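Local atomic coordinates of pesticidial crystal protein CRY2AA (Bacillus thuringiensis serovar kurstaki, PDB entry 1I5P), a protein that binds midgut epithelial cells of dipteran and lepidopteran larvae and promotes their colloid-osmotic lysis, acting as an insecticidal toxin. Residues R537-S542 and I595-N600; F494-I499 and I622-T627; D22-E27 and I484-E489; T531-L536 and N602-I607; Y543-R548 and I590-I595. All coordinates share one frame; numbering follows the deposited sequence.

Contact 1 of 5, residues R537-S542 and I595-N600; sequences RGNGNS and IVASDN
Arg537 lays one face of its guanidinium under the backbone carbonyl of Asn600, with Asn600 O 3.2 Å above the plane and offset toward the rim, while its NH1 bonds Asn602 OD1. At Gly538 the bare CA comes close to two carbonyls, 3.1 Å from Ala597 O and 2.9 Å from Ser598 O, both CA-H...O contacts. Gly538 O accepts a weak bond from Asn600 N. Here the chain passes between the two sheets of the C-terminal sandwich: 530-537 leads into 541-550 and 585-597 into 602-610. Asn539 folds back on its own backbone (chi1 55°, CG between N and the carbonyl carbon), and OD1 receives Asn541 N at 3.0 Å from above the carbonyl plane, an Asx turn. Asn539 ND2 bonds Pro488 O and Tyr543 OH. Gly540 N then bonds Ala597 O at 2.6 Å, beside the CB of Asp599. Ala597, the centre of an inverse gamma turn, gives its N to Asn541 O at 2.9 Å, and Ser542 faces Val596 as a non-hydrogen-bonded antiparallel pair, its OG 3.6 Å from Val596 CG2.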
# COMPACT_ATOMS: atom_id res chain seq x y z
N ARG A 537 -0.96 -18.44 -11.43
CA ARG A 537 -0.99 -18.87 -12.82
C ARG A 537 0.46 -18.82 -13.31
O ARG A 537 1.01 -17.73 -13.52
CB ARG A 537 -1.86 -17.91 -13.64
CG ARG A 537 -2.10 -18.35 -15.07
CD ARG A 537 -2.97 -19.59 -15.12
NE ARG A 537 -3.27 -20.01 -16.48
CZ ARG A 537 -4.09 -21.01 -16.78
NH1 ARG A 537 -4.69 -21.69 -15.82
NH2 ARG A 537 -4.29 -21.34 -18.05
N GLY A 538 1.07 -19.98 -13.49
CA GLY A 538 2.45 -20.04 -13.93
C GLY A 538 2.76 -19.54 -15.33
O GLY A 538 1.88 -19.40 -16.17
N ASN A 539 4.04 -19.28 -15.58
CA ASN A 539 4.49 -18.80 -16.87
C ASN A 539 5.56 -19.74 -17.44
O ASN A 539 6.21 -19.42 -18.42
CB ASN A 539 5.07 -17.39 -16.73
CG ASN A 539 6.16 -17.33 -15.68
OD1 ASN A 539 6.58 -18.36 -15.15
ND2 ASN A 539 6.63 -16.12 -15.38
N GLY A 540 5.73 -20.89 -16.80
CA GLY A 540 6.70 -21.86 -17.26
C GLY A 540 8.13 -21.63 -16.81
O GLY A 540 9.03 -22.35 -17.22
N ASN A 541 8.35 -20.62 -15.97
CA ASN A 541 9.71 -20.34 -15.50
C ASN A 541 10.01 -20.89 -14.12
O ASN A 541 9.11 -21.13 -13.31
CB ASN A 541 9.96 -18.83 -15.51
CG ASN A 541 9.99 -18.25 -16.90
OD1 ASN A 541 10.69 -18.75 -17.77
ND2 ASN A 541 9.23 -17.18 -17.11
N SER A 542 11.30 -21.11 -13.86
CA SER A 542 11.73 -21.61 -12.57
C SER A 542 12.26 -20.46 -11.73
O SER A 542 12.98 -19.59 -12.23
CB SER A 542 12.82 -22.67 -12.73
OG SER A 542 12.23 -23.94 -12.98
N ILE A 595 11.61 -23.59 -7.51
CA ILE A 595 10.28 -24.06 -7.84
C ILE A 595 9.96 -23.74 -9.29
O ILE A 595 10.58 -22.86 -9.90
CB ILE A 595 9.21 -23.42 -6.91
CG1 ILE A 595 9.02 -21.94 -7.23
CG2 ILE A 595 9.60 -23.61 -5.46
CD1 ILE A 595 7.96 -21.66 -8.28
N VAL A 596 8.99 -24.45 -9.85
CA VAL A 596 8.59 -24.24 -11.24
C VAL A 596 7.17 -23.69 -11.31
O VAL A 596 6.23 -24.31 -10.83
CB VAL A 596 8.62 -25.55 -12.04
CG1 VAL A 596 8.50 -25.24 -13.54
CG2 VAL A 596 9.89 -26.33 -11.75
N ALA A 597 7.03 -22.51 -11.92
CA ALA A 597 5.71 -21.89 -12.08
C ALA A 597 5.12 -22.44 -13.38
O ALA A 597 5.04 -21.74 -14.39
CB ALA A 597 5.85 -20.37 -12.17
N SER A 598 4.72 -23.72 -13.34
CA SER A 598 4.14 -24.42 -14.48
C SER A 598 3.34 -23.50 -15.40
O SER A 598 2.44 -22.79 -14.94
CB SER A 598 3.26 -25.56 -13.98
OG SER A 598 3.96 -26.36 -13.04
N ASP A 599 3.66 -23.52 -16.69
CA ASP A 599 2.98 -22.67 -17.67
C ASP A 599 1.49 -22.99 -17.84
O ASP A 599 1.09 -24.15 -17.81
CB ASP A 599 3.68 -22.79 -19.02
CG ASP A 599 3.60 -21.51 -19.84
OD1 ASP A 599 2.78 -20.64 -19.51
OD2 ASP A 599 4.38 -21.39 -20.81
N ASN A 600 0.69 -21.95 -18.03
CA ASN A 600 -0.76 -22.10 -18.21
C ASN A 600 -1.35 -23.08 -17.21
O ASN A 600 -2.26 -23.84 -17.54
CB ASN A 600 -1.09 -22.57 -19.62
CG ASN A 600 -0.91 -21.47 -20.65
OD1 ASN A 600 0.22 -21.09 -20.97
ND2 ASN A 600 -2.02 -20.96 -21.17

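Contact 2 of 5, residues F494-I499 and I622-T627; sequences FTISPI and IMFVPT
Phe494 and Phe624 form a hydrogen-bonded antiparallel pair whose two backbone bonds differ in quality: Phe624 N reaches Phe494 O at 2.8 Å and almost perfectly straight (177°), whereas Phe494 N meets Phe624 O at 2.9 Å along a more bent path. Two residues on, Ile496 N donates to Ile622 O at 2.8 Å, but the return bond from Ile622 N to Ile496 O is weak, so the pairing slackens as strand 493-496 ends. Between these pairs, Thr495 CA lies close to Ile622 O, and on its own face of the sheet its CG2 touches Met623 CB. On the other face the two phenyl rings make an offset stack, centroids 4.5 Å apart and planes only 8° from parallel. Phe494 CG sits between its backbone N and carbonyl carbon (chi1 63°), and the ring beyond it lies against Phe624; CZ is over the rim of the Phe624 ring, 3.5 Å from CD1. Ile496 CD1 comes obliquely to Phe624 CE1 at 3.8 Å, and Ile496 CB packs on Ile622 CB. Tyr534 and Leu536 of the opposing sheet of the beta sandwich cover this same side. The chemistry is thus divided: backbone bonds fix the register, while a buried, largely apolar face of stacked rings and branched chains forms part of the sandwich interior.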
# COMPACT_ATOMS: atom_id res chain seq x y z
N PHE A 494 8.35 -12.09 -8.97
CA PHE A 494 7.11 -11.46 -8.53
C PHE A 494 6.77 -11.81 -7.09
O PHE A 494 7.22 -12.83 -6.57
CB PHE A 494 5.95 -11.86 -9.45
CG PHE A 494 5.63 -13.33 -9.43
CD1 PHE A 494 4.52 -13.81 -8.74
CD2 PHE A 494 6.44 -14.24 -10.11
CE1 PHE A 494 4.22 -15.17 -8.73
CE2 PHE A 494 6.14 -15.61 -10.10
CZ PHE A 494 5.03 -16.07 -9.41
N THR A 495 5.97 -10.96 -6.45
CA THR A 495 5.58 -11.18 -5.07
C THR A 495 4.10 -11.53 -4.96
O THR A 495 3.32 -11.32 -5.89
CB THR A 495 5.81 -9.92 -4.20
OG1 THR A 495 4.95 -8.87 -4.66
CG2 THR A 495 7.25 -9.46 -4.28
N ILE A 496 3.74 -12.07 -3.80
CA ILE A 496 2.37 -12.44 -3.49
C ILE A 496 2.14 -12.06 -2.04
O ILE A 496 2.84 -12.55 -1.16
CB ILE A 496 2.10 -13.96 -3.61
CG1 ILE A 496 2.23 -14.42 -5.06
CG2 ILE A 496 0.70 -14.27 -3.07
CD1 ILE A 496 1.95 -15.92 -5.24
N SER A 497 1.17 -11.19 -1.79
CA SER A 497 0.88 -10.80 -0.42
C SER A 497 0.31 -12.00 0.30
O SER A 497 -0.59 -12.68 -0.21
CB SER A 497 -0.14 -9.66 -0.38
OG SER A 497 -0.64 -9.51 0.94
N PRO A 498 0.82 -12.28 1.51
CA PRO A 498 0.34 -13.40 2.30
C PRO A 498 -1.14 -13.26 2.59
O PRO A 498 -1.81 -14.23 2.94
CB PRO A 498 1.19 -13.31 3.56
CG PRO A 498 2.50 -12.80 3.03
CD PRO A 498 2.02 -11.68 2.12
N ILE A 499 -1.67 -12.05 2.44
CA ILE A 499 -3.08 -11.79 2.70
C ILE A 499 -3.97 -12.36 1.60
O ILE A 499 -5.12 -12.72 1.85
CB ILE A 499 -3.37 -10.27 2.83
CG1 ILE A 499 -2.45 -9.63 3.88
CG2 ILE A 499 -4.84 -10.05 3.17
CD1 ILE A 499 -2.37 -10.38 5.20
N ILE A 622 5.87 -13.19 0.03
CA ILE A 622 6.16 -14.38 -0.75
C ILE A 622 6.77 -13.85 -2.03
O ILE A 622 6.12 -13.13 -2.79
CB ILE A 622 4.85 -15.15 -1.07
CG1 ILE A 622 4.16 -15.57 0.23
CG2 ILE A 622 5.15 -16.37 -1.94
CD1 ILE A 622 2.71 -16.01 0.04
N MET A 623 8.03 -14.18 -2.27
CA MET A 623 8.67 -13.68 -3.48
C MET A 623 9.40 -14.72 -4.30
O MET A 623 10.20 -15.50 -3.78
CB MET A 623 9.63 -12.53 -3.14
CG MET A 623 10.50 -12.81 -1.96
SD MET A 623 9.92 -11.92 -0.51
CE MET A 623 11.48 -11.78 0.37
N PHE A 624 9.09 -14.72 -5.60
CA PHE A 624 9.71 -15.63 -6.55
C PHE A 624 10.77 -14.81 -7.28
O PHE A 624 10.46 -13.78 -7.90
CB PHE A 624 8.68 -16.17 -7.54
CG PHE A 624 7.58 -16.96 -6.89
CD1 PHE A 624 6.54 -16.32 -6.24
CD2 PHE A 624 7.62 -18.35 -6.89
CE1 PHE A 624 5.54 -17.05 -5.61
CE2 PHE A 624 6.62 -19.10 -6.25
CZ PHE A 624 5.58 -18.44 -5.61
N VAL A 625 12.01 -15.26 -7.19
CA VAL A 625 13.12 -14.56 -7.80
C VAL A 625 13.82 -15.45 -8.83
O VAL A 625 13.99 -16.64 -8.60
CB VAL A 625 14.12 -14.12 -6.71
CG1 VAL A 625 15.25 -13.30 -7.31
CG2 VAL A 625 13.38 -13.32 -5.63
N PRO A 626 14.22 -14.88 -9.97
CA PRO A 626 14.91 -15.68 -10.99
C PRO A 626 16.07 -16.39 -10.32
O PRO A 626 16.84 -15.77 -9.57
CB PRO A 626 15.33 -14.63 -12.01
CG PRO A 626 14.14 -13.70 -11.98
CD PRO A 626 13.97 -13.52 -10.48
N THR A 627 16.19 -17.68 -10.59
CA THR A 627 17.22 -18.52 -9.99
C THR A 627 18.66 -18.03 -10.13
O THR A 627 19.50 -18.33 -9.28
CB THR A 627 17.14 -19.96 -10.54
OG1 THR A 627 17.55 -19.96 -11.92
CG2 THR A 627 15.71 -20.47 -10.45

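Contact 3 of 5, residues D22-E27 and I484-E489; sequences DPFSFE and IHLAPE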
# COMPACT_ATOMS: atom_id res chain seq x y z
N ASP A 22 -6.26 -4.90 -18.56
CA ASP A 22 -4.85 -5.31 -18.51
C ASP A 22 -4.38 -5.50 -17.06
O ASP A 22 -4.24 -4.53 -16.31
CB ASP A 22 -3.99 -4.27 -19.22
CG ASP A 22 -2.53 -4.64 -19.25
OD1 ASP A 22 -2.19 -5.75 -18.81
OD2 ASP A 22 -1.71 -3.81 -19.72
N PRO A 23 -4.16 -6.75 -16.65
CA PRO A 23 -3.70 -7.07 -15.29
C PRO A 23 -2.28 -6.57 -14.99
O PRO A 23 -1.80 -6.68 -13.87
CB PRO A 23 -3.79 -8.59 -15.24
CG PRO A 23 -3.48 -8.97 -16.66
CD PRO A 23 -4.35 -8.00 -17.42
N PHE A 24 -1.61 -6.04 -16.02
CA PHE A 24 -0.26 -5.50 -15.88
C PHE A 24 -0.22 -4.08 -16.44
O PHE A 24 0.80 -3.65 -16.98
CB PHE A 24 0.75 -6.37 -16.65
CG PHE A 24 0.93 -7.74 -16.08
CD1 PHE A 24 0.47 -8.86 -16.77
CD2 PHE A 24 1.57 -7.93 -14.86
CE1 PHE A 24 0.64 -10.14 -16.24
CE2 PHE A 24 1.74 -9.20 -14.32
CZ PHE A 24 1.27 -10.31 -15.02
N SER A 25 -1.32 -3.35 -16.31
CA SER A 25 -1.38 -1.98 -16.83
C SER A 25 -0.26 -1.09 -16.30
O SER A 25 0.36 -0.34 -17.06
CB SER A 25 -2.76 -1.36 -16.55
OG SER A 25 -3.20 -1.64 -15.24
N PHE A 26 0.01 -1.16 -15.00
CA PHE A 26 1.07 -0.36 -14.41
C PHE A 26 2.41 -0.71 -15.06
O PHE A 26 3.17 0.17 -15.48
CB PHE A 26 1.17 -0.63 -12.90
CG PHE A 26 2.39 -0.00 -12.26
CD1 PHE A 26 2.43 1.36 -12.01
CD2 PHE A 26 3.50 -0.78 -11.94
CE1 PHE A 26 3.56 1.96 -11.44
CE2 PHE A 26 4.64 -0.20 -11.37
CZ PHE A 26 4.66 1.17 -11.13
N GLU A 27 2.71 -2.00 -15.14
CA GLU A 27 3.96 -2.44 -15.73
C GLU A 27 4.07 -2.04 -17.21
O GLU A 27 5.17 -1.80 -17.71
CB GLU A 27 4.11 -3.96 -15.60
CG GLU A 27 4.35 -4.50 -14.19
CD GLU A 27 3.14 -4.37 -13.27
OE1 GLU A 27 1.99 -4.44 -13.76
OE2 GLU A 27 3.34 -4.21 -12.05
N ILE A 484 -6.46 -15.62 -7.96
CA ILE A 484 -5.46 -16.51 -8.53
C ILE A 484 -4.44 -15.49 -9.05
O ILE A 484 -4.78 -14.64 -9.89
CB ILE A 484 -6.00 -17.38 -9.68
CG1 ILE A 484 -6.97 -18.43 -9.12
CG2 ILE A 484 -4.83 -18.05 -10.41
CD1 ILE A 484 -7.56 -19.38 -10.17
N HIS A 485 -3.23 -15.55 -8.53
CA HIS A 485 -2.17 -14.62 -8.92
C HIS A 485 -1.56 -14.92 -10.27
O HIS A 485 -1.20 -16.05 -10.57
CB HIS A 485 -1.10 -14.62 -7.84
CG HIS A 485 -1.62 -14.23 -6.50
ND1 HIS A 485 -1.74 -12.92 -6.10
CD2 HIS A 485 -2.14 -14.98 -5.50
CE1 HIS A 485 -2.33 -12.87 -4.92
NE2 HIS A 485 -2.58 -14.11 -4.53
N LEU A 486 -1.44 -13.88 -11.10
CA LEU A 486 -0.86 -14.05 -12.43
C LEU A 486 0.63 -13.73 -12.45
O LEU A 486 1.05 -12.60 -12.16
CB LEU A 486 -1.60 -13.15 -13.44
CG LEU A 486 -1.15 -13.24 -14.90
CD1 LEU A 486 -1.28 -14.68 -15.39
CD2 LEU A 486 -2.00 -12.30 -15.77
N ALA A 487 1.43 -14.73 -12.80
CA ALA A 487 2.87 -14.56 -12.88
C ALA A 487 3.18 -13.72 -14.12
O ALA A 487 2.38 -13.68 -15.05
CB ALA A 487 3.56 -15.92 -12.99
N PRO A 488 4.32 -13.02 -14.12
CA PRO A 488 4.74 -12.17 -15.24
C PRO A 488 4.79 -12.96 -16.55
O PRO A 488 5.00 -14.18 -16.54
CB PRO A 488 6.12 -11.68 -14.80
CG PRO A 488 5.93 -11.56 -13.31
CD PRO A 488 5.26 -12.88 -13.00
N GLU A 489 4.61 -12.26 -17.66
CA GLU A 489 4.62 -12.90 -18.97
C GLU A 489 6.02 -13.40 -19.32
O GLU A 489 6.17 -14.44 -19.95
CB GLU A 489 4.14 -11.91 -20.03
CG GLU A 489 3.25 -10.81 -19.49
CD GLU A 489 1.84 -10.84 -20.07
OE1 GLU A 489 1.16 -11.88 -19.95
OE2 GLU A 489 1.43 -9.81 -20.64
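Phe24 and Leu486 meet where the N-terminal part of the chain leans on the C-terminal beta sandwich, a long-range interface made largely by side-chain packing, with one backbone carbonyl at the ring and no hydrogen bond joining the two segments. Phe24 is the largest contributor. Its CE1 lies 3.4 Å from Leu486 CD2, and CZ points to the backbone at the end of strand 483-486, with Ala487 O near the ring plane at 3.5 Å from CZ. Leu486 CG stands anti to its backbone N (chi1 -178°), and CD2, further along, also meets Pro23 CG at 3.8 Å. What presents the ring is an Asx turn: Asp22 OD1 accepts Phe24 N at 2.9 Å, met from above the carboxylate plane, and Asp22 O takes Ser25 N at 3.1 Å, near the start of a short, weakly bonded helix. The Glu489 side chain and the ring run antiparallel to each other, the carboxylate turned 41° from the ring plane and Glu489 CD 4.1 Å from Phe24 CE1. Asp22 OD1 and Glu489 OE2 stay 5.7 Å apart; any mild repulsion, if both are charged, may be offset by the hydrogen bond between Asp22 OD2 and His28 ND1. Met268 and Asn473 also touch Phe24, and Asn473 ND2 in addition bonds Leu486 O.

Contact 4 of 5, residues T531-L536 and N602-I607; sequences TARYTL and NVTLDI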
# COMPACT_ATOMS: atom_id res chain seq x y z
N THR A 531 -1.90 -23.83 7.97
CA THR A 531 -1.50 -23.88 6.58
C THR A 531 -2.22 -22.81 5.78
O THR A 531 -3.44 -22.67 5.88
CB THR A 531 -1.81 -25.26 5.95
OG1 THR A 531 -0.98 -26.25 6.55
CG2 THR A 531 -1.56 -25.22 4.45
N ALA A 532 -1.46 -22.06 5.01
CA ALA A 532 -2.00 -21.01 4.16
C ALA A 532 -1.72 -21.41 2.72
O ALA A 532 -0.56 -21.59 2.32
CB ALA A 532 -1.32 -19.67 4.48
N ARG A 533 -2.78 -21.57 1.93
CA ARG A 533 -2.62 -21.95 0.54
C ARG A 533 -2.76 -20.76 -0.40
O ARG A 533 -3.66 -19.93 -0.23
CB ARG A 533 -3.63 -23.02 0.13
CG ARG A 533 -3.78 -23.13 -1.39
CD ARG A 533 -4.52 -24.38 -1.81
NE ARG A 533 -3.75 -25.58 -1.50
CZ ARG A 533 -4.14 -26.82 -1.81
NH1 ARG A 533 -5.29 -27.01 -2.44
NH2 ARG A 533 -3.37 -27.85 -1.51
N TYR A 534 -1.89 -20.70 -1.39
CA TYR A 534 -1.91 -19.65 -2.40
C TYR A 534 -1.93 -20.31 -3.77
O TYR A 534 -1.36 -21.38 -3.96
CB TYR A 534 -0.68 -18.76 -2.26
CG TYR A 534 -0.57 -18.12 -0.90
CD1 TYR A 534 -0.03 -18.81 0.17
CD2 TYR A 534 -1.07 -16.84 -0.67
CE1 TYR A 534 -0.00 -18.26 1.45
CE2 TYR A 534 -1.05 -16.28 0.60
CZ TYR A 534 -0.52 -16.99 1.66
OH TYR A 534 -0.53 -16.46 2.92
N THR A 535 -2.59 -19.66 -4.72
CA THR A 535 -2.68 -20.19 -6.07
C THR A 535 -2.23 -19.14 -7.08
O THR A 535 -2.65 -17.98 -7.04
CB THR A 535 -4.12 -20.62 -6.40
OG1 THR A 535 -4.58 -21.52 -5.39
CG2 THR A 535 -4.16 -21.34 -7.76
N LEU A 536 -1.39 -19.57 -8.01
CA LEU A 536 -0.86 -18.67 -9.02
C LEU A 536 -0.90 -19.30 -10.41
O LEU A 536 -0.87 -20.53 -10.56
CB LEU A 536 0.57 -18.29 -8.66
CG LEU A 536 1.61 -19.40 -8.73
CD1 LEU A 536 2.30 -19.34 -10.08
CD2 LEU A 536 2.65 -19.25 -7.62
N ASN A 602 -2.62 -23.59 -12.93
CA ASN A 602 -2.88 -22.98 -11.64
C ASN A 602 -2.09 -23.78 -10.59
O ASN A 602 -2.50 -24.85 -10.17
CB ASN A 602 -4.38 -23.03 -11.30
CG ASN A 602 -5.21 -22.15 -12.22
OD1 ASN A 602 -4.72 -21.20 -12.81
ND2 ASN A 602 -6.50 -22.47 -12.32
N VAL A 603 -0.95 -23.23 -10.20
CA VAL A 603 -0.08 -23.87 -9.23
C VAL A 603 -0.45 -23.51 -7.79
O VAL A 603 -0.68 -22.34 -7.48
CB VAL A 603 1.38 -23.45 -9.47
CG1 VAL A 603 2.31 -24.21 -8.55
CG2 VAL A 603 1.73 -23.68 -10.93
N THR A 604 -0.50 -24.51 -6.92
CA THR A 604 -0.83 -24.25 -5.52
C THR A 604 0.45 -24.22 -4.70
O THR A 604 1.36 -25.02 -4.91
CB THR A 604 -1.76 -25.34 -4.93
OG1 THR A 604 -1.09 -26.60 -4.94
CG2 THR A 604 -3.05 -25.44 -5.74
N LEU A 605 0.51 -23.28 -3.77
CA LEU A 605 1.66 -23.13 -2.89
C LEU A 605 1.15 -23.24 -1.47
O LEU A 605 0.43 -22.36 -1.00
CB LEU A 605 2.32 -21.76 -3.09
CG LEU A 605 3.31 -21.31 -2.00
CD1 LEU A 605 4.51 -22.24 -1.98
CD2 LEU A 605 3.74 -19.87 -2.26
N ASP A 606 1.50 -24.33 -0.79
CA ASP A 606 1.06 -24.51 0.59
C ASP A 606 2.18 -24.19 1.56
O ASP A 606 3.27 -24.74 1.48
CB ASP A 606 0.57 -25.95 0.81
CG ASP A 606 -0.68 -26.27 0.02
OD1 ASP A 606 -1.57 -25.39 -0.07
OD2 ASP A 606 -0.78 -27.40 -0.50
N ILE A 607 1.90 -23.26 2.46
CA ILE A 607 2.86 -22.85 3.47
C ILE A 607 2.35 -23.26 4.85
O ILE A 607 1.40 -22.68 5.37
CB ILE A 607 3.09 -21.32 3.42
CG1 ILE A 607 3.56 -20.91 2.02
CG2 ILE A 607 4.12 -20.92 4.46
CD1 ILE A 607 3.84 -19.42 1.86
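Two antiparallel strands in one sheet of the C-terminal beta sandwich meet here, with Arg533 opposite Asp606. Six backbone hydrogen bonds join Ala532 with Ile607, Tyr534 with Leu605 and Leu536 with Val603; the shortest, Leu605 N to Tyr534 O and Val603 N to Leu536 O, are both 2.7 Å. The face bearing Arg533 carries a bidentate, side-on salt bridge. Arg533 CG is anti to its backbone N (chi1 163°), and the bend at chi3 (-67°) brings NE to Asp606 OD1 at 2.6 Å; NH2 of the same group meets Asp606 OD2 at 2.8 Å. Both oxygens use syn lone pairs and lie in the guanidinium plane, the two flat groups 16° apart. Thr604 CB lies over the rim of one guanidinium face, 4.0 Å above it. On the other face Leu536 and Val603 lie side by side, Leu536 CG 4.1 Å from Val603 CB, and Tyr534 CE1 is 4.0 Å from Ile607 CD1. Tyr534 OH bonds Pro498 O, while Leu536 and Leu605 meet Phe624 and Ile622, respectively, of the opposing sheet. Two straight bonds between nearly coplanar groups thus fix both charges on the partly exposed face, while the apolar face turns to the sandwich interior.

Contact 5 of 5, residues Y543-R548 and I590-I595; sequences YNLYLR and INIGNI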
# COMPACT_ATOMS: atom_id res chain seq x y z
N TYR A 543 11.90 -20.45 -10.46
CA TYR A 543 12.32 -19.39 -9.55
C TYR A 543 12.77 -19.93 -8.21
O TYR A 543 12.43 -21.05 -7.83
CB TYR A 543 11.16 -18.42 -9.27
CG TYR A 543 10.56 -17.71 -10.46
CD1 TYR A 543 9.55 -18.31 -11.22
CD2 TYR A 543 10.97 -16.42 -10.81
CE1 TYR A 543 8.96 -17.63 -12.30
CE2 TYR A 543 10.39 -15.74 -11.89
CZ TYR A 543 9.39 -16.35 -12.62
OH TYR A 543 8.84 -15.68 -13.70
N ASN A 544 13.54 -19.12 -7.49
CA ASN A 544 13.94 -19.47 -6.14
C ASN A 544 12.85 -18.83 -5.30
O ASN A 544 12.56 -17.63 -5.44
CB ASN A 544 15.29 -18.87 -5.76
CG ASN A 544 16.45 -19.70 -6.23
OD1 ASN A 544 16.42 -20.93 -6.15
ND2 ASN A 544 17.50 -19.03 -6.70
N LEU A 545 12.21 -19.62 -4.45
CA LEU A 545 11.17 -19.11 -3.59
C LEU A 545 11.76 -18.60 -2.30
O LEU A 545 12.48 -19.33 -1.60
CB LEU A 545 10.13 -20.19 -3.29
CG LEU A 545 9.04 -19.83 -2.28
CD1 LEU A 545 8.15 -18.73 -2.85
CD2 LEU A 545 8.21 -21.08 -1.97
N TYR A 546 11.48 -17.34 -1.99
CA TYR A 546 11.94 -16.72 -0.76
C TYR A 546 10.72 -16.33 0.06
O TYR A 546 9.77 -15.76 -0.46
CB TYR A 546 12.75 -15.44 -1.06
CG TYR A 546 14.13 -15.66 -1.63
CD1 TYR A 546 14.31 -15.87 -3.00
CD2 TYR A 546 15.26 -15.66 -0.81
CE1 TYR A 546 15.58 -16.06 -3.54
CE2 TYR A 546 16.54 -15.85 -1.34
CZ TYR A 546 16.69 -16.05 -2.71
OH TYR A 546 17.95 -16.25 -3.23
N LEU A 547 10.75 -16.65 1.34
CA LEU A 547 9.64 -16.28 2.21
C LEU A 547 10.18 -15.26 3.19
O LEU A 547 11.13 -15.53 3.92
CB LEU A 547 9.08 -17.48 2.96
CG LEU A 547 8.39 -18.57 2.12
CD1 LEU A 547 7.73 -19.58 3.04
CD2 LEU A 547 7.35 -17.94 1.21
N ARG A 548 9.59 -14.06 3.17
CA ARG A 548 9.98 -13.02 4.10
C ARG A 548 9.13 -13.28 5.33
O ARG A 548 7.90 -13.24 5.27
CB ARG A 548 9.69 -11.62 3.53
CG ARG A 548 9.95 -10.50 4.53
CD ARG A 548 10.14 -9.14 3.86
NE ARG A 548 11.40 -9.07 3.11
CZ ARG A 548 11.88 -7.97 2.55
NH1 ARG A 548 11.22 -6.82 2.65
NH2 ARG A 548 13.04 -8.00 1.90
N ILE A 590 13.87 -16.12 3.91
CA ILE A 590 14.24 -17.53 3.93
C ILE A 590 14.22 -18.12 2.54
O ILE A 590 13.19 -18.10 1.86
CB ILE A 590 13.27 -18.36 4.79
CG1 ILE A 590 12.94 -17.62 6.10
CG2 ILE A 590 13.88 -19.72 5.06
CD1 ILE A 590 14.15 -17.37 7.00
N ASN A 591 15.36 -18.65 2.11
CA ASN A 591 15.46 -19.28 0.79
C ASN A 591 14.88 -20.68 0.93
O ASN A 591 15.49 -21.57 1.53
CB ASN A 591 16.93 -19.32 0.35
CG ASN A 591 17.10 -19.79 -1.09
OD1 ASN A 591 18.16 -19.63 -1.69
ND2 ASN A 591 16.05 -20.39 -1.65
N ILE A 592 13.68 -20.87 0.39
CA ILE A 592 13.01 -22.17 0.46
C ILE A 592 13.56 -23.14 -0.57
O ILE A 592 13.77 -24.32 -0.28
CB ILE A 592 11.49 -22.02 0.22
CG1 ILE A 592 10.91 -21.02 1.22
CG2 ILE A 592 10.82 -23.37 0.37
CD1 ILE A 592 11.17 -21.37 2.68
N GLY A 593 13.80 -22.66 -1.78
CA GLY A 593 14.33 -23.52 -2.81
C GLY A 593 13.79 -23.18 -4.19
O GLY A 593 12.98 -22.27 -4.36
N ASN A 594 14.24 -23.95 -5.18
CA ASN A 594 13.84 -23.75 -6.56
C ASN A 594 12.46 -24.35 -6.83
O ASN A 594 12.17 -25.48 -6.43
CB ASN A 594 14.88 -24.37 -7.49
CG ASN A 594 14.48 -24.29 -8.94
OD1 ASN A 594 13.76 -25.16 -9.45
ND2 ASN A 594 14.93 -23.25 -9.62
N ILE A 595 11.61 -23.59 -7.51
CA ILE A 595 10.28 -24.06 -7.84
C ILE A 595 9.96 -23.74 -9.29
O ILE A 595 10.58 -22.86 -9.90
CB ILE A 595 9.21 -23.42 -6.91
CG1 ILE A 595 9.02 -21.94 -7.23
CG2 ILE A 595 9.60 -23.61 -5.46
CD1 ILE A 595 7.96 -21.66 -8.28
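Leu545, opposite both Ile592 and Gly593, loses the most surface here, followed by Tyr543 and then Ile595. Leu545 N donates to Gly593 O at 2.8 Å and 177°, while Leu545 O receives Ile592 N at 2.8 Å, so one residue answers two. Its CG stands anti to the backbone N (chi1 174°), and CD2, beyond it, lies alongside Ile592, 4.1 Å from CB. Ile592 CG1 comes nearer still to Leu547, 3.6 Å from its CG. Tyr543 acts chiefly through its backbone: N meets Ile595 O at 2.8 Å and O takes Ile595 N at 2.7 Å, while its ring extends away from strand 590-595, with OH bonded to Thr492 O. From the partner strand Ile595 CG2 turns to Leu545 CB at 4.1 Å, joining an apolar face that Val559 and Ile561 cover from the opposite sheet. Ile592, near-helical in its backbone angles, and Gly593 both face Leu545: a classic beta bulge within an antiparallel strand pair of the jelly-roll sandwich.

Overall arrangement
Followed from the N terminus, the chain first closes contact 3, whose ends lie 457 residues apart; it joins the N-terminal segment to the C-terminal sandwich and finishes before the others begin. The other four are nested without crossing: residues 494-499 open contact 2, which encloses contact 4, then contact 1, then contact 5, and closes at 622-627. Contacts 2 and 5 belong to one sheet and contact 4 to the sheet facing it, while contact 1 spans the turns where strands pass between the two and shares Ile595 with contact 5. Contact 3 reaches the sheet of contact 4 through strand 483-486 beside 530-537, and also packs on Phe494 of contact 2.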